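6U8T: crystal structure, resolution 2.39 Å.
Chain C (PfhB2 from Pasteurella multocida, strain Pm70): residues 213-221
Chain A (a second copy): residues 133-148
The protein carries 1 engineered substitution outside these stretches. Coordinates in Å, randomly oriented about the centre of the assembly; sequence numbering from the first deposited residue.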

ATOM      1  N   PHE C 213       1.355 -11.685  -0.505  1.00 33.54           N
ATOM      2  CA  PHE C 213       1.997 -12.802   0.230  1.00 34.08           C
ATOM      3  C   PHE C 213       1.345 -12.943   1.603  1.00 34.77           C
ATOM      4  O   PHE C 213       0.893 -11.966   2.221  1.00 33.76           O
ATOM      5  CB  PHE C 213       3.499 -12.573   0.347  1.00 32.92           C
ATOM      6  CG  PHE C 213       4.228 -12.575  -0.970  1.00 32.30           C
ATOM      7  CD1 PHE C 213       4.038 -13.600  -1.885  1.00 33.76           C
ATOM      8  CD2 PHE C 213       5.097 -11.540  -1.301  1.00 30.73           C
ATOM      9  CE1 PHE C 213       4.740 -13.618  -3.087  1.00 33.81           C
ATOM     10  CE2 PHE C 213       5.792 -11.570  -2.497  1.00 30.73           C
ATOM     11  CZ  PHE C 213       5.602 -12.597  -3.392  1.00 31.80           C
ATOM     12  N   PHE C 214       1.258 -14.181   2.049  1.00 36.90           N
ATOM     13  CA  PHE C 214       0.965 -14.546   3.454  1.00 37.73           C
ATOM     14  C   PHE C 214       1.996 -15.594   3.848  1.00 38.62           C
ATOM     15  O   PHE C 214       2.589 -16.212   2.971  1.00 40.25           O
ATOM     16  CB  PHE C 214      -0.477 -15.042   3.610  1.00 38.66           C
ATOM     17  CG  PHE C 214      -0.715 -16.465   3.165  1.00 41.01           C
ATOM     18  CD1 PHE C 214      -0.335 -17.530   3.970  1.00 42.66           C
ATOM     19  CD2 PHE C 214      -1.385 -16.731   1.983  1.00 41.03           C
ATOM     20  CE1 PHE C 214      -0.597 -18.834   3.590  1.00 45.34           C
ATOM     21  CE2 PHE C 214      -1.655 -18.035   1.608  1.00 43.95           C
ATOM     22  CZ  PHE C 214      -1.246 -19.087   2.406  1.00 46.17           C
ATOM     23  N   ASN C 215       2.204 -15.754   5.144  1.00 39.09           N
ATOM     24  CA  ASN C 215       3.058 -16.822   5.694  1.00 38.94           C
ATOM     25  C   ASN C 215       2.441 -17.316   6.994  1.00 39.93           C
ATOM     26  O   ASN C 215       2.193 -16.497   7.875  1.00 38.55           O
ATOM     27  CB  ASN C 215       4.483 -16.333   5.936  1.00 38.63           C
ATOM     28  CG  ASN C 215       5.440 -17.498   5.910  1.00 40.80           C
ATOM     29  OD1 ASN C 215       5.477 -18.181   4.899  1.00 43.11           O
ATOM     30  ND2 ASN C 215       6.182 -17.756   6.982  1.00 41.26           N
ATOM     31  N   VAL C 216       2.235 -18.627   7.112  1.00 42.48           N
ATOM     32  CA  VAL C 216       1.675 -19.241   8.337  1.00 43.84           C
ATOM     33  C   VAL C 216       2.790 -20.055   8.987  1.00 45.01           C
ATOM     34  O   VAL C 216       3.308 -20.936   8.330  1.00 47.09           O
ATOM     35  CB  VAL C 216       0.426 -20.081   8.005  1.00 45.79           C
ATOM     36  CG1 VAL C 216      -0.095 -20.818   9.235  1.00 47.50           C
ATOM     37  CG2 VAL C 216      -0.660 -19.228   7.374  1.00 43.54           C
ATOM     38  N   VAL C 217       3.154 -19.732  10.226  1.00 44.30           N
ATOM     39  CA  VAL C 217       4.142 -20.502  11.020  1.00 45.60           C
ATOM     40  C   VAL C 217       3.346 -21.328  12.035  1.00 47.08           C
ATOM     41  O   VAL C 217       2.522 -20.724  12.760  1.00 45.56           O
ATOM     42  CB  VAL C 217       5.184 -19.595  11.699  1.00 44.68           C
ATOM     43  CG1 VAL C 217       6.206 -20.418  12.490  1.00 46.91           C
ATOM     44  CG2 VAL C 217       5.882 -18.723  10.684  1.00 42.71           C
ATOM     45  N   ASN C 218       3.582 -22.651  12.060  1.00 48.90           N
ATOM     46  CA  ASN C 218       2.821 -23.598  12.917  1.00 51.17           C
ATOM     47  C   ASN C 218       3.628 -23.896  14.175  1.00 53.09           C
ATOM     48  O   ASN C 218       4.793 -24.220  14.056  1.00 53.93           O
ATOM     49  CB  ASN C 218       2.428 -24.867  12.157  1.00 52.72           C
ATOM     50  CG  ASN C 218       1.314 -24.613  11.159  1.00 51.79           C
ATOM     51  OD1 ASN C 218       0.217 -24.180  11.539  1.00 51.04           O
ATOM     52  ND2 ASN C 218       1.589 -24.821   9.877  1.00 51.35           N
ATOM     53  N   TYR C 219       2.996 -23.802  15.340  1.00 55.08           N
ATOM     54  CA  TYR C 219       3.572 -24.216  16.644  1.00 58.20           C
ATOM     55  C   TYR C 219       2.679 -25.297  17.255  1.00 61.98           C
ATOM     56  O   TYR C 219       1.435 -25.240  17.079  1.00 62.04           O
ATOM     57  CB  TYR C 219       3.742 -23.021  17.581  1.00 57.20           C
ATOM     58  CG  TYR C 219       4.393 -21.823  16.940  1.00 55.95           C
ATOM     59  CD1 TYR C 219       3.644 -20.881  16.255  1.00 54.00           C
ATOM     60  CD2 TYR C 219       5.771 -21.664  16.950  1.00 57.07           C
ATOM     61  CE1 TYR C 219       4.241 -19.797  15.625  1.00 52.77           C
ATOM     62  CE2 TYR C 219       6.381 -20.571  16.348  1.00 55.03           C
ATOM     63  CZ  TYR C 219       5.613 -19.632  15.685  1.00 52.80           C
ATOM     64  OH  TYR C 219       6.196 -18.552  15.091  1.00 52.18           O
ATOM     65  N   HIS C 220       3.279 -26.249  17.967  1.00 65.26           N
ATOM     66  CA  HIS C 220       2.519 -27.242  18.775  1.00 69.45           C
ATOM     67  C   HIS C 220       1.714 -26.464  19.821  1.00 70.01           C
ATOM     68  O   HIS C 220       2.238 -25.471  20.377  1.00 66.31           O
ATOM     69  CB  HIS C 220       3.416 -28.314  19.417  1.00 71.29           C
ATOM     70  CG  HIS C 220       4.065 -29.226  18.425  1.00 72.74           C
ATOM     71  ND1 HIS C 220       3.329 -30.114  17.668  1.00 73.63           N
ATOM     72  CD2 HIS C 220       5.356 -29.381  18.041  1.00 72.63           C
ATOM     73  CE1 HIS C 220       4.136 -30.781  16.865  1.00 74.56           C
ATOM     74  NE2 HIS C 220       5.388 -30.341  17.066  1.00 74.01           N
ATOM     75  N   ALA C 221       0.458 -26.868  20.036  1.00 73.91           N
ATOM     76  CA  ALA C 221      -0.382 -26.413  21.163  1.00 75.27           C
ATOM     77  C   ALA C 221       0.034 -27.195  22.415  1.00 75.51           C
ATOM     78  O   ALA C 221      -0.286 -26.650  23.453  1.00 74.53           O
ATOM     79  CB  ALA C 221      -1.837 -26.616  20.838  1.00 76.72           C
TER
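Chain A 133-148: SALTKAILDTGSDTAG

A helix of one subunit runs almost codirectionally along a strand of another: the N-to-C directions of helix 133-140 of chain A and strand 213-219 of chain C differ by just 9°, and the two axes approach to 9.0 Å. The example illustrates how every second side chain of a strand can be presented to a helix running beside it. In the extended strand, Phe C214, Val C216 and Asn C218 direct their CA-to-CB bonds toward chain A, whereas Asn C215 points away. On the helix, Ala A138 points its CA-to-CB bond toward the strand, while those of Ala A134 and Leu A135 point sideways; all three make contact.

The packing along the helix is centred on Phe C214 and Val C216. Phe C214, with chi1 in the p well, has CA of Leu A135 over one ring face, 3.7 Å from its CZ, in a CH-pi contact; CD1 of the ring also lies 3.8 Å from CD1 of the Leu A135 side chain. Two residues farther on, CG2 of Val C216 packs 3.7 Å from CB of Ala A138 and 4.1 Å from CD1 of Leu A135, giving Leu A135 two apolar neighbours on the strand.

Chain A leaves helical geometry at Asp A141, whose OD1 accepts a hydrogen bond from N of Gly A143 (2.9 Å). A type II' turn from Thr A142 to Asp A145 follows, with Gly A143 at positive phi, and an extended segment begins at Ala A147. The contact resumes at Asp A145 and continues into this strand. The sole hydrogen bond across the stretches is weak, from ND1 of His C220 to OD2 of Asp A145 (3.3 Å, 125°). Beyond it, CB of Ala C221 meets CB of Ala A147 at 3.7 Å, and CA of Gly A148 approaches O of Tyr C219 at 3.6 Å in a CA-H...O contact.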

ATOM      1  N   SER A 133      -8.610 -18.923   0.041  1.00 52.61           N
ATOM      2  CA  SER A 133      -8.794 -20.380   0.245  1.00 52.96           C
ATOM      3  C   SER A 133      -7.500 -21.009   0.756  1.00 50.70           C
ATOM      4  O   SER A 133      -7.581 -21.789   1.707  1.00 55.70           O
ATOM      5  CB  SER A 133      -9.290 -21.065  -1.005  1.00 56.94           C
ATOM      6  OG  SER A 133     -10.694 -20.890  -1.129  1.00 61.96           O
ATOM      7  N   ALA A 134      -6.347 -20.700   0.166  1.00 46.69           N
ATOM      8  CA  ALA A 134      -5.056 -21.297   0.590  1.00 45.95           C
ATOM      9  C   ALA A 134      -4.709 -20.815   2.005  1.00 44.56           C
ATOM     10  O   ALA A 134      -4.239 -21.647   2.787  1.00 47.57           O
ATOM     11  CB  ALA A 134      -3.959 -21.002  -0.394  1.00 44.48           C
ATOM     12  N   LEU A 135      -4.958 -19.546   2.331  1.00 41.50           N
ATOM     13  CA  LEU A 135      -4.688 -18.970   3.677  1.00 40.96           C
ATOM     14  C   LEU A 135      -5.548 -19.700   4.710  1.00 42.52           C
ATOM     15  O   LEU A 135      -4.997 -20.106   5.751  1.00 42.42           O
ATOM     16  CB  LEU A 135      -5.013 -17.469   3.694  1.00 39.10           C
ATOM     17  CG  LEU A 135      -5.022 -16.825   5.082  1.00 39.03           C
ATOM     18  CD1 LEU A 135      -3.661 -16.901   5.744  1.00 39.35           C
ATOM     19  CD2 LEU A 135      -5.468 -15.385   5.009  1.00 38.84           C
ATOM     20  N   THR A 136      -6.846 -19.840   4.416  1.00 44.55           N
ATOM     21  CA  THR A 136      -7.853 -20.491   5.301  1.00 46.11           C
ATOM     22  C   THR A 136      -7.453 -21.937   5.596  1.00 46.83           C
ATOM     23  O   THR A 136      -7.552 -22.338   6.764  1.00 48.40           O
ATOM     24  CB  THR A 136      -9.257 -20.403   4.695  1.00 46.63           C
ATOM     25  OG1 THR A 136      -9.578 -19.033   4.496  1.00 43.31           O
ATOM     26  CG2 THR A 136     -10.305 -21.003   5.597  1.00 49.18           C
ATOM     27  N   LYS A 137      -7.019 -22.689   4.588  1.00 48.61           N
ATOM     28  CA  LYS A 137      -6.570 -24.108   4.744  1.00 51.13           C
ATOM     29  C   LYS A 137      -5.312 -24.146   5.613  1.00 49.23           C
ATOM     30  O   LYS A 137      -5.236 -25.016   6.486  1.00 49.88           O
ATOM     31  CB  LYS A 137      -6.302 -24.780   3.393  1.00 54.42           C
ATOM     32  CG  LYS A 137      -7.553 -25.159   2.614  1.00 58.64           C
ATOM     33  CD  LYS A 137      -7.282 -25.767   1.260  1.00 62.72           C
ATOM     34  CE  LYS A 137      -7.226 -27.282   1.293  1.00 69.79           C
ATOM     35  NZ  LYS A 137      -7.290 -27.868  -0.069  1.00 73.04           N
ATOM     36  N   ALA A 138      -4.366 -23.225   5.419  1.00 47.09           N
ATOM     37  CA  ALA A 138      -3.113 -23.171   6.210  1.00 46.98           C
ATOM     38  C   ALA A 138      -3.449 -22.928   7.692  1.00 46.44           C
ATOM     39  O   ALA A 138      -2.784 -23.528   8.557  1.00 44.96           O
ATOM     40  CB  ALA A 138      -2.190 -22.104   5.648  1.00 45.84           C
ATOM     41  N   ILE A 139      -4.431 -22.060   7.969  1.00 45.47           N
ATOM     42  CA  ILE A 139      -4.866 -21.735   9.357  1.00 46.19           C
ATOM     43  C   ILE A 139      -5.494 -22.989   9.980  1.00 49.52           C
ATOM     44  O   ILE A 139      -5.112 -23.335  11.111  1.00 50.38           O
ATOM     45  CB  ILE A 139      -5.816 -20.528   9.402  1.00 45.67           C
ATOM     46  CG1 ILE A 139      -5.159 -19.239   8.888  1.00 43.73           C
ATOM     47  CG2 ILE A 139      -6.334 -20.347  10.826  1.00 46.12           C
ATOM     48  CD1 ILE A 139      -6.127 -18.139   8.581  1.00 42.81           C
ATOM     49  N   LEU A 140      -6.398 -23.661   9.264  1.00 51.47           N
ATOM     50  CA  LEU A 140      -7.202 -24.795   9.801  1.00 55.24           C
ATOM     51  C   LEU A 140      -6.388 -26.098   9.878  1.00 57.31           C
ATOM     52  O   LEU A 140      -6.709 -26.900  10.743  1.00 61.20           O
ATOM     53  CB  LEU A 140      -8.449 -24.983   8.927  1.00 55.70           C
ATOM     54  CG  LEU A 140      -9.523 -23.919   9.086  1.00 54.81           C
ATOM     55  CD1 LEU A 140     -10.689 -24.203   8.152  1.00 55.77           C
ATOM     56  CD2 LEU A 140      -9.986 -23.855  10.534  1.00 54.77           C
ATOM     57  N   ASP A 141      -5.398 -26.307   9.012  1.00 57.80           N
ATOM     58  CA  ASP A 141      -4.591 -27.557   8.979  1.00 59.03           C
ATOM     59  C   ASP A 141      -3.859 -27.729  10.314  1.00 60.08           C
ATOM     60  O   ASP A 141      -3.207 -26.791  10.751  1.00 59.25           O
ATOM     61  CB  ASP A 141      -3.596 -27.556   7.810  1.00 58.49           C
ATOM     62  CG  ASP A 141      -2.860 -28.880   7.610  1.00 61.40           C
ATOM     63  OD1 ASP A 141      -3.352 -29.925   8.088  1.00 62.45           O
ATOM     64  OD2 ASP A 141      -1.780 -28.870   7.004  1.00 66.21           O
ATOM     65  N   THR A 142      -3.950 -28.901  10.936  1.00 66.36           N
ATOM     66  CA  THR A 142      -3.142 -29.256  12.134  1.00 70.54           C
ATOM     67  C   THR A 142      -2.163 -30.385  11.784  1.00 69.92           C
ATOM     68  O   THR A 142      -1.466 -30.827  12.696  1.00 69.33           O
ATOM     69  CB  THR A 142      -4.060 -29.552  13.328  1.00 76.52           C
ATOM     70  OG1 THR A 142      -5.102 -30.455  12.959  1.00 82.69           O
ATOM     71  CG2 THR A 142      -4.695 -28.295  13.885  1.00 76.66           C
ATOM     72  N   GLY A 143      -2.081 -30.782  10.509  1.00 69.62           N
ATOM     73  CA  GLY A 143      -1.156 -31.819  10.012  1.00 73.11           C
ATOM     74  C   GLY A 143      -1.414 -33.172  10.671  1.00 77.92           C
ATOM     75  O   GLY A 143      -2.573 -33.645  10.610  1.00 81.30           O
ATOM     76  N   SER A 144      -0.391 -33.769  11.293  1.00 74.63           N
ATOM     77  CA  SER A 144      -0.511 -35.084  11.966  1.00 79.45           C
ATOM     78  C   SER A 144      -1.433 -34.934  13.186  1.00 80.16           C
ATOM     79  O   SER A 144      -2.213 -35.877  13.429  1.00 87.34           O
ATOM     80  CB  SER A 144       0.852 -35.676  12.305  1.00 77.17           C
ATOM     81  N   ASP A 145      -1.396 -33.784  13.878  1.00 74.48           N
ATOM     82  CA  ASP A 145      -2.011 -33.583  15.221  1.00 73.83           C
ATOM     83  C   ASP A 145      -3.460 -33.100  15.097  1.00 70.37           C
ATOM     84  O   ASP A 145      -3.923 -32.877  13.961  1.00 71.19           O
ATOM     85  CB  ASP A 145      -1.239 -32.581  16.074  1.00 73.51           C
ATOM     86  CG  ASP A 145       0.257 -32.657  15.917  1.00 77.35           C
ATOM     87  OD1 ASP A 145       0.751 -33.747  15.629  1.00 85.39           O
ATOM     88  OD2 ASP A 145       0.912 -31.619  16.093  1.00 82.16           O
ATOM     89  N   THR A 146      -4.109 -32.930  16.248  1.00 67.76           N
ATOM     90  CA  THR A 146      -5.504 -32.468  16.417  1.00 67.67           C
ATOM     91  C   THR A 146      -5.515 -30.957  16.715  1.00 65.35           C
ATOM     92  O   THR A 146      -6.566 -30.323  16.531  1.00 65.09           O
ATOM     93  CB  THR A 146      -6.175 -33.309  17.517  1.00 71.28           C
ATOM     94  OG1 THR A 146      -5.485 -33.174  18.766  1.00 72.92           O
ATOM     95  CG2 THR A 146      -6.214 -34.787  17.192  1.00 71.61           C
ATOM     96  N   ALA A 147      -4.383 -30.400  17.148  1.00 63.06           N
ATOM     97  CA  ALA A 147      -4.250 -29.030  17.684  1.00 60.51           C
ATOM     98  C   ALA A 147      -3.045 -28.322  17.041  1.00 58.60           C
ATOM     99  O   ALA A 147      -2.066 -29.002  16.676  1.00 57.34           O
ATOM    100  CB  ALA A 147      -4.121 -29.079  19.189  1.00 61.17           C
ATOM    101  N   GLY A 148      -3.116 -26.989  16.931  1.00 56.60           N
ATOM    102  CA  GLY A 148      -1.996 -26.143  16.482  1.00 55.02           C
ATOM    103  C   GLY A 148      -2.228 -24.663  16.758  1.00 53.45           C
ATOM    104  O   GLY A 148      -3.371 -24.204  16.603  1.00 53.22           O
TER